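Local coordinates for bifunctional GH43-CE protein (Bacteroides eggerthii, PDB 6MLY) that probably cleaves beta-xylosidic linkages in xylan with a glycoside hydrolase family 43 domain and also carries a carbohydrate esterase domain of the alpha/beta-hydrolase type, at residues T48-P53 with N89-G94; Y73-N78 with H336-A341; N83-K88 with Q365-L370. All coordinates share one frame; numbering follows the deposited sequence.

Overall arrangement
All three contacts lie on one side of the chain's centre, where the family 43 glycosidase part meets the concanavalin A-like part, and their centres are 10 to 11 Å apart. Contact 1 joins two glycosidase segments, 48-53 and 89-94, and its strand 51-52 is an outermost strand of a sheet that continues into strands 333-335 and 370-373 of the other part. Contacts 2 and 3 bridge the two parts directly, pairing 73-78 with 336-341 and 83-88 with 365-370. Along the chain the order is 48-53, 73-78, 83-88, 89-94, 336-341, 365-370, and the contacts interlace. Hydrogen bonds between Thr-90 N and His-336 NE2 and between Asn-83 ND2 and Asn-78 OD1 tie them into one continuous interface.

Contact 1. Residues T48-P53 with N89-G94; sequences TMHMSP and NTYGRG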
# COMPACT_ATOMS: atom_id res chain seq x y z
N THR A 48 -17.46 -8.88 -9.46
CA THR A 48 -16.30 -8.08 -9.84
C THR A 48 -16.73 -6.73 -10.44
O THR A 48 -15.89 -5.98 -10.93
CB THR A 48 -15.40 -8.81 -10.84
OG1 THR A 48 -16.17 -9.03 -12.04
CG2 THR A 48 -14.87 -10.12 -10.30
N MET A 49 -18.04 -6.45 -10.40
CA MET A 49 -18.60 -5.16 -10.79
C MET A 49 -18.13 -4.78 -12.20
O MET A 49 -18.54 -5.41 -13.18
CB MET A 49 -18.20 -4.08 -9.77
CG MET A 49 -18.88 -4.25 -8.42
SD MET A 49 -17.95 -3.49 -7.07
CE MET A 49 -18.78 -4.23 -5.67
N HIS A 50 -17.21 -3.81 -12.28
CA HIS A 50 -16.89 -3.10 -13.52
C HIS A 50 -15.74 -3.78 -14.27
O HIS A 50 -15.29 -3.25 -15.29
CB HIS A 50 -16.55 -1.63 -13.22
CG HIS A 50 -15.46 -1.49 -12.22
ND1 HIS A 50 -15.70 -1.17 -10.90
CD2 HIS A 50 -14.12 -1.68 -12.32
CE1 HIS A 50 -14.57 -1.15 -10.24
NE2 HIS A 50 -13.59 -1.45 -11.09
N MET A 51 -15.27 -4.93 -13.79
CA MET A 51 -14.22 -5.69 -14.46
C MET A 51 -14.79 -6.44 -15.66
O MET A 51 -15.97 -6.75 -15.73
CB MET A 51 -13.56 -6.70 -13.51
CG MET A 51 -12.98 -6.08 -12.25
SD MET A 51 -11.85 -4.69 -12.54
CE MET A 51 -10.35 -5.58 -12.95
N SER A 52 -13.89 -6.75 -16.61
CA SER A 52 -14.18 -7.47 -17.83
C SER A 52 -13.09 -8.51 -18.06
O SER A 52 -11.92 -8.13 -18.21
CB SER A 52 -14.29 -6.50 -18.98
OG SER A 52 -14.16 -7.16 -20.24
N PRO A 53 -13.44 -9.80 -18.09
CA PRO A 53 -14.79 -10.33 -18.03
C PRO A 53 -15.46 -10.25 -16.65
O PRO A 53 -14.81 -9.86 -15.66
CB PRO A 53 -14.63 -11.81 -18.44
CG PRO A 53 -13.25 -12.15 -17.95
CD PRO A 53 -12.46 -10.89 -18.21
N ASN A 89 -17.58 6.58 -16.44
CA ASN A 89 -17.18 5.32 -15.84
C ASN A 89 -18.41 4.64 -15.24
O ASN A 89 -19.51 5.17 -15.32
CB ASN A 89 -16.08 5.53 -14.79
CG ASN A 89 -16.43 6.62 -13.80
OD1 ASN A 89 -16.20 7.80 -14.06
ND2 ASN A 89 -16.99 6.24 -12.66
N THR A 90 -18.20 3.46 -14.66
CA THR A 90 -19.20 2.78 -13.86
C THR A 90 -18.48 2.02 -12.73
O THR A 90 -18.90 0.94 -12.32
CB THR A 90 -20.12 1.92 -14.74
OG1 THR A 90 -21.31 1.62 -14.01
CG2 THR A 90 -19.48 0.64 -15.23
N TYR A 91 -17.41 2.63 -12.21
CA TYR A 91 -16.70 2.10 -11.05
C TYR A 91 -17.71 1.90 -9.91
O TYR A 91 -18.59 2.73 -9.70
CB TYR A 91 -15.58 3.04 -10.60
CG TYR A 91 -14.35 3.07 -11.47
CD1 TYR A 91 -13.41 2.05 -11.43
CD2 TYR A 91 -14.09 4.16 -12.30
CE1 TYR A 91 -12.27 2.09 -12.21
CE2 TYR A 91 -12.94 4.21 -13.08
CZ TYR A 91 -12.03 3.18 -13.03
OH TYR A 91 -10.90 3.23 -13.80
N GLY A 92 -17.59 0.77 -9.21
CA GLY A 92 -18.45 0.44 -8.08
C GLY A 92 -19.74 -0.23 -8.50
O GLY A 92 -20.35 -0.94 -7.69
N ARG A 93 -20.17 -0.02 -9.75
CA ARG A 93 -21.46 -0.50 -10.24
C ARG A 93 -21.23 -1.79 -11.04
O ARG A 93 -20.71 -2.76 -10.50
CB ARG A 93 -22.15 0.64 -11.00
CG ARG A 93 -22.60 1.79 -10.12
CD ARG A 93 -22.89 3.04 -10.93
NE ARG A 93 -23.82 3.95 -10.28
CZ ARG A 93 -23.82 5.28 -10.44
NH1 ARG A 93 -22.81 5.87 -11.05
NH2 ARG A 93 -24.82 6.00 -9.97
N GLY A 94 -21.62 -1.83 -12.32
CA GLY A 94 -21.47 -3.03 -13.15
C GLY A 94 -22.26 -4.21 -12.59
O GLY A 94 -23.25 -4.03 -11.86
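The imidazole of His-50 carries Tyr-91 over one face and the backbone of Gly-92 at its edge. Tyr-91 CD1 sits above this face, displaced toward the rim, with CD1 3.5 Å from His-50 NE2. The phenol thus presents its edge to the imidazole in a T-shaped (edge-to-face) pair, centroids 4.8 Å apart and planes at 70°. At the edge, Gly-92 N donates to His-50 ND1 over 3.2 Å with an N-H...N angle of 155°, and the donor is tilted somewhat out of the ring plane. The bond uses ND1 as an acceptor. A chi1 of 55° sets His-50 CG between the backbone N and the carbonyl carbon, on the side of the type II turn from Thr-90 to Arg-93. Gly-92 occupies the third position of that turn, with positive phi. The extended Met-49 side chain runs past the backbone carbonyls of Arg-93 and Gly-92, its SD 3.6 Å from Gly-92 O.

Tyr-91 OH is held by Thr-364 O and Asn-335 ND2, while His-336 meets both rings. The side chain of Met-49 lies about 10 Å from that of Asp-143, predicted to modulate the pKa of the catalytic acid. The turn from Thr-48 to Met-51 leads into strand 51-52, the edge strand beside 333-335, and the loop 89-94 comes between helix 80-83 and strand 99-103.

Contact 2. Residues Y73-N78 with H336-A341; sequences YDTLAN and HNPDNA
Asn-337 pushes its carboxamide against Thr-75 and Ala-77, so that a loop of the concanavalin A-like beta-sandwich domain docks on a loop of the family 43 glycosidase domain. The close part is small and centred on that amide. Thr-75 and Asn-337 cross at about a right angle: the CG2 methyl of Thr-75 sits over the flat carboxamide, 3.4 Å from Asn-337 CG, and Thr-75 CB packs beside Asn-337 OD1 at 3.5 Å. The methyl is anti to the carbonyl carbon of Thr-75, which puts it on the side of the backbone N. The amide nitrogen does the polar work. Asn-337 ND2 donates to Ala-77 O, and also to Asn-83 OD1, so two acceptors grip one NH2 group, which is consistent with the modelled orientation of the amide. The backbone of Asn-337, a buried residue, is also hydrogen-bonded to that of Met-82.

Away from the amide the fit thins quickly. The solvent side begins at Thr-75 itself, which is exposed although its methyl covers the amide. Pro-338 offers its ring carbon CD to Thr-75 CG2 at 4.3 Å, and its ring also rests near Ser-52 of strand 51-52. Beyond it the chain turns toward the surface: Asn-340 and Ala-341 are exposed, make no contact with 73-78, and touch a neighbouring molecule in the crystal. A weak Asx-turn bond runs from Ala-341 N to Asp-339 OD1.

On the tight side, the bond from Asn-337 ND2 to Ala-77 O measures 2.9 Å but is bent, with an N-H...O angle of 131°, and the donor stands above the plane of the Ala-77 carbonyl.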
# COMPACT_ATOMS: atom_id res chain seq x y z
N TYR A 73 -19.82 -13.62 -18.73
CA TYR A 73 -19.77 -12.80 -19.94
C TYR A 73 -18.39 -12.15 -20.08
O TYR A 73 -17.61 -12.14 -19.15
CB TYR A 73 -20.89 -11.75 -19.92
CG TYR A 73 -20.76 -10.67 -18.88
CD1 TYR A 73 -19.92 -9.58 -19.07
CD2 TYR A 73 -21.50 -10.72 -17.70
CE1 TYR A 73 -19.81 -8.58 -18.12
CE2 TYR A 73 -21.40 -9.73 -16.74
CZ TYR A 73 -20.55 -8.65 -16.95
OH TYR A 73 -20.47 -7.68 -16.00
N ASP A 74 -18.15 -11.59 -21.28
CA ASP A 74 -16.90 -10.94 -21.67
C ASP A 74 -17.02 -9.43 -21.42
O ASP A 74 -16.25 -8.87 -20.64
CB ASP A 74 -16.57 -11.23 -23.14
CG ASP A 74 -15.38 -12.15 -23.33
OD1 ASP A 74 -15.60 -13.37 -23.54
OD2 ASP A 74 -14.23 -11.62 -23.30
N THR A 75 -17.97 -8.79 -22.10
CA THR A 75 -18.35 -7.40 -21.86
C THR A 75 -19.85 -7.34 -21.56
O THR A 75 -20.64 -8.14 -22.07
CB THR A 75 -17.94 -6.49 -23.03
OG1 THR A 75 -18.36 -7.08 -24.26
CG2 THR A 75 -16.45 -6.26 -23.11
N LEU A 76 -20.23 -6.37 -20.72
CA LEU A 76 -21.58 -6.22 -20.20
C LEU A 76 -22.44 -5.45 -21.22
O LEU A 76 -23.54 -5.88 -21.55
CB LEU A 76 -21.49 -5.49 -18.86
CG LEU A 76 -22.80 -5.07 -18.20
CD1 LEU A 76 -23.80 -6.23 -18.14
CD2 LEU A 76 -22.52 -4.53 -16.80
N ALA A 77 -21.92 -4.33 -21.71
CA ALA A 77 -22.63 -3.49 -22.67
C ALA A 77 -21.65 -2.54 -23.38
O ALA A 77 -20.60 -2.17 -22.83
CB ALA A 77 -23.72 -2.72 -21.97
N ASN A 78 -22.02 -2.14 -24.60
CA ASN A 78 -21.24 -1.25 -25.45
C ASN A 78 -21.78 0.17 -25.29
O ASN A 78 -22.33 0.73 -26.24
CB ASN A 78 -21.28 -1.73 -26.90
CG ASN A 78 -20.30 -1.00 -27.80
OD1 ASN A 78 -19.27 -0.51 -27.36
ND2 ASN A 78 -20.62 -0.94 -29.09
N HIS A 336 -12.87 -2.15 -16.87
CA HIS A 336 -13.86 -1.76 -17.87
C HIS A 336 -13.58 -2.52 -19.18
O HIS A 336 -12.70 -3.38 -19.22
CB HIS A 336 -13.88 -0.23 -18.06
CG HIS A 336 -14.66 0.51 -17.03
ND1 HIS A 336 -14.27 0.59 -15.71
CD2 HIS A 336 -15.79 1.25 -17.13
CE1 HIS A 336 -15.13 1.32 -15.04
NE2 HIS A 336 -16.08 1.73 -15.89
N ASN A 337 -14.35 -2.20 -20.23
CA ASN A 337 -14.26 -2.90 -21.51
C ASN A 337 -12.90 -2.64 -22.15
O ASN A 337 -12.56 -1.49 -22.42
CB ASN A 337 -15.38 -2.49 -22.46
CG ASN A 337 -16.72 -3.04 -22.05
OD1 ASN A 337 -16.81 -3.77 -21.07
ND2 ASN A 337 -17.77 -2.68 -22.78
N PRO A 338 -12.12 -3.70 -22.45
CA PRO A 338 -10.83 -3.52 -23.11
C PRO A 338 -11.01 -3.08 -24.57
O PRO A 338 -12.03 -3.38 -25.17
CB PRO A 338 -10.20 -4.92 -23.04
CG PRO A 338 -11.38 -5.86 -22.99
CD PRO A 338 -12.44 -5.11 -22.21
N ASP A 339 -10.01 -2.36 -25.10
CA ASP A 339 -9.86 -2.15 -26.53
C ASP A 339 -8.94 -3.26 -27.05
O ASP A 339 -7.73 -3.18 -26.91
CB ASP A 339 -9.36 -0.74 -26.83
CG ASP A 339 -9.28 -0.39 -28.31
OD1 ASP A 339 -9.51 -1.30 -29.14
OD2 ASP A 339 -8.99 0.78 -28.62
N ASN A 340 -9.54 -4.31 -27.63
CA ASN A 340 -8.85 -5.56 -27.96
C ASN A 340 -7.94 -5.37 -29.19
O ASN A 340 -7.16 -6.27 -29.51
CB ASN A 340 -9.83 -6.71 -28.17
CG ASN A 340 -10.51 -7.15 -26.89
OD1 ASN A 340 -9.90 -7.13 -25.82
ND2 ASN A 340 -11.76 -7.57 -26.98
N ALA A 341 -8.02 -4.21 -29.85
CA ALA A 341 -7.12 -3.85 -30.95
C ALA A 341 -5.71 -3.54 -30.43
O ALA A 341 -4.74 -3.82 -31.12
CB ALA A 341 -7.68 -2.67 -31.71

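Contact 3. Residues N83-K88 with Q365-L370; sequences NLDDGK and QAKNIL
Lys-367 is folded back at its end: chi3 of 75° turns CE out of the extended line, and chi4 of 73° then swings NZ onto the carbonyl of Asn-83. Gln-365 is bent nearer its root, at chi2, which turns CD toward the Lys-88 backbone. The two side chains reach 83-88 at separate places, and Leu-84 enters between them.

Lys-367 NZ bonds Asn-83 O at 2.6 Å, with the donor tilted from the carbonyl plane. Next in the chain is Leu-84, the first residue after the helix to leave helical backbone angles, with positive phi, so the ammonium charge may be favoured by the carbonyl end of that short helix. Asp-85 OD1 adds a negative charge nearby, but at 4.1 Å from Lys-367 NZ it is too far for a salt bridge. Asp-85 OD1 has its salt bridge with Arg-358 NH2, which also donates to Leu-84 O, and Lys-367 NZ has a further weak bond to Asn-337 O.

At the other end, Gln-365 NE2 donates to Lys-88 O over 3.1 Å. The N-H...O angle of 169° is nearly straight and the oxygen lies in the plane of the glutamine amide, yet the donor stands well above the carbonyl plane of Lys-88. Gly-87 CA rests 3.5 Å from the same NE2. Leu-84, buried, points its CD1 to Ala-366 O at 3.3 Å, while its CD2 comes near Gln-365 NE2 and its CG packs against the ring of His-336.

Side chains gripping backbone carbonyls around one buried leucine thus join two loops, one from the glycosidase domain and one leading into strand 370-373 of the concanavalin A-like beta-sandwich.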
# COMPACT_ATOMS: atom_id res chain seq x y z
N ASN A 83 -17.51 1.56 -21.47
CA ASN A 83 -16.38 1.63 -22.42
C ASN A 83 -15.33 2.68 -22.03
O ASN A 83 -14.38 2.88 -22.77
CB ASN A 83 -16.84 1.94 -23.85
CG ASN A 83 -17.49 0.76 -24.55
OD1 ASN A 83 -17.26 -0.39 -24.20
ND2 ASN A 83 -18.30 1.05 -25.55
N LEU A 84 -15.51 3.36 -20.88
CA LEU A 84 -14.65 4.49 -20.46
C LEU A 84 -14.51 5.52 -21.60
O LEU A 84 -13.39 5.92 -21.94
CB LEU A 84 -13.27 3.99 -20.02
CG LEU A 84 -13.21 3.18 -18.73
CD1 LEU A 84 -11.81 2.63 -18.51
CD2 LEU A 84 -13.63 4.02 -17.53
N ASP A 85 -15.64 5.93 -22.18
CA ASP A 85 -15.67 6.93 -23.24
C ASP A 85 -16.26 8.23 -22.67
O ASP A 85 -17.05 8.20 -21.72
CB ASP A 85 -16.46 6.45 -24.46
CG ASP A 85 -15.78 5.37 -25.29
OD1 ASP A 85 -14.67 4.94 -24.91
OD2 ASP A 85 -16.36 4.98 -26.33
N ASP A 86 -15.84 9.36 -23.26
CA ASP A 86 -16.40 10.70 -23.01
C ASP A 86 -16.26 11.06 -21.52
O ASP A 86 -17.14 11.71 -20.96
CB ASP A 86 -17.87 10.78 -23.43
CG ASP A 86 -18.19 10.14 -24.78
OD1 ASP A 86 -17.43 10.39 -25.74
OD2 ASP A 86 -19.19 9.40 -24.86
N GLY A 87 -15.15 10.64 -20.89
CA GLY A 87 -14.97 10.82 -19.46
C GLY A 87 -16.21 10.38 -18.69
O GLY A 87 -16.88 11.19 -18.05
N LYS A 88 -16.52 9.08 -18.80
CA LYS A 88 -17.56 8.43 -18.03
C LYS A 88 -17.03 7.07 -17.56
O LYS A 88 -16.17 6.48 -18.20
CB LYS A 88 -18.83 8.22 -18.87
CG LYS A 88 -19.55 9.49 -19.29
CD LYS A 88 -20.58 9.26 -20.38
CE LYS A 88 -21.29 10.52 -20.82
NZ LYS A 88 -22.16 10.28 -21.99
N GLN A 365 -9.51 6.89 -16.30
CA GLN A 365 -10.19 6.92 -17.60
C GLN A 365 -9.32 6.26 -18.68
O GLN A 365 -9.66 6.31 -19.87
CB GLN A 365 -10.55 8.36 -17.98
CG GLN A 365 -11.52 9.04 -17.02
CD GLN A 365 -12.82 8.28 -16.85
OE1 GLN A 365 -13.18 7.90 -15.74
NE2 GLN A 365 -13.51 8.05 -17.95
N ALA A 366 -8.22 5.62 -18.27
CA ALA A 366 -7.34 4.89 -19.20
C ALA A 366 -7.94 3.51 -19.51
O ALA A 366 -8.56 2.86 -18.65
CB ALA A 366 -5.95 4.78 -18.64
N LYS A 367 -7.73 3.07 -20.76
CA LYS A 367 -8.17 1.78 -21.23
C LYS A 367 -7.02 0.78 -21.13
O LYS A 367 -5.85 1.17 -21.05
CB LYS A 367 -8.68 1.89 -22.67
CG LYS A 367 -9.90 2.79 -22.85
CD LYS A 367 -10.43 2.81 -24.27
CE LYS A 367 -11.20 1.56 -24.65
NZ LYS A 367 -12.53 1.52 -24.01
N ASN A 368 -7.37 -0.51 -21.11
CA ASN A 368 -6.44 -1.63 -21.20
C ASN A 368 -5.52 -1.65 -19.97
O ASN A 368 -4.34 -1.99 -20.08
CB ASN A 368 -5.68 -1.63 -22.53
CG ASN A 368 -6.61 -1.77 -23.72
OD1 ASN A 368 -7.63 -1.09 -23.80
ND2 ASN A 368 -6.28 -2.66 -24.64
N ILE A 369 -6.08 -1.31 -18.80
CA ILE A 369 -5.44 -1.59 -17.52
C ILE A 369 -5.79 -3.04 -17.15
O ILE A 369 -6.96 -3.37 -16.96
CB ILE A 369 -5.88 -0.57 -16.45
CG1 ILE A 369 -5.55 0.87 -16.86
CG2 ILE A 369 -5.28 -0.91 -15.09
CD1 ILE A 369 -5.95 1.92 -15.84
N LEU A 370 -4.75 -3.88 -17.06
CA LEU A 370 -4.85 -5.33 -16.85
C LEU A 370 -4.60 -5.65 -15.37
O LEU A 370 -3.68 -5.10 -14.78
CB LEU A 370 -3.79 -6.00 -17.74
CG LEU A 370 -3.85 -7.53 -17.81
CD1 LEU A 370 -5.10 -7.99 -18.54
CD2 LEU A 370 -2.60 -8.08 -18.48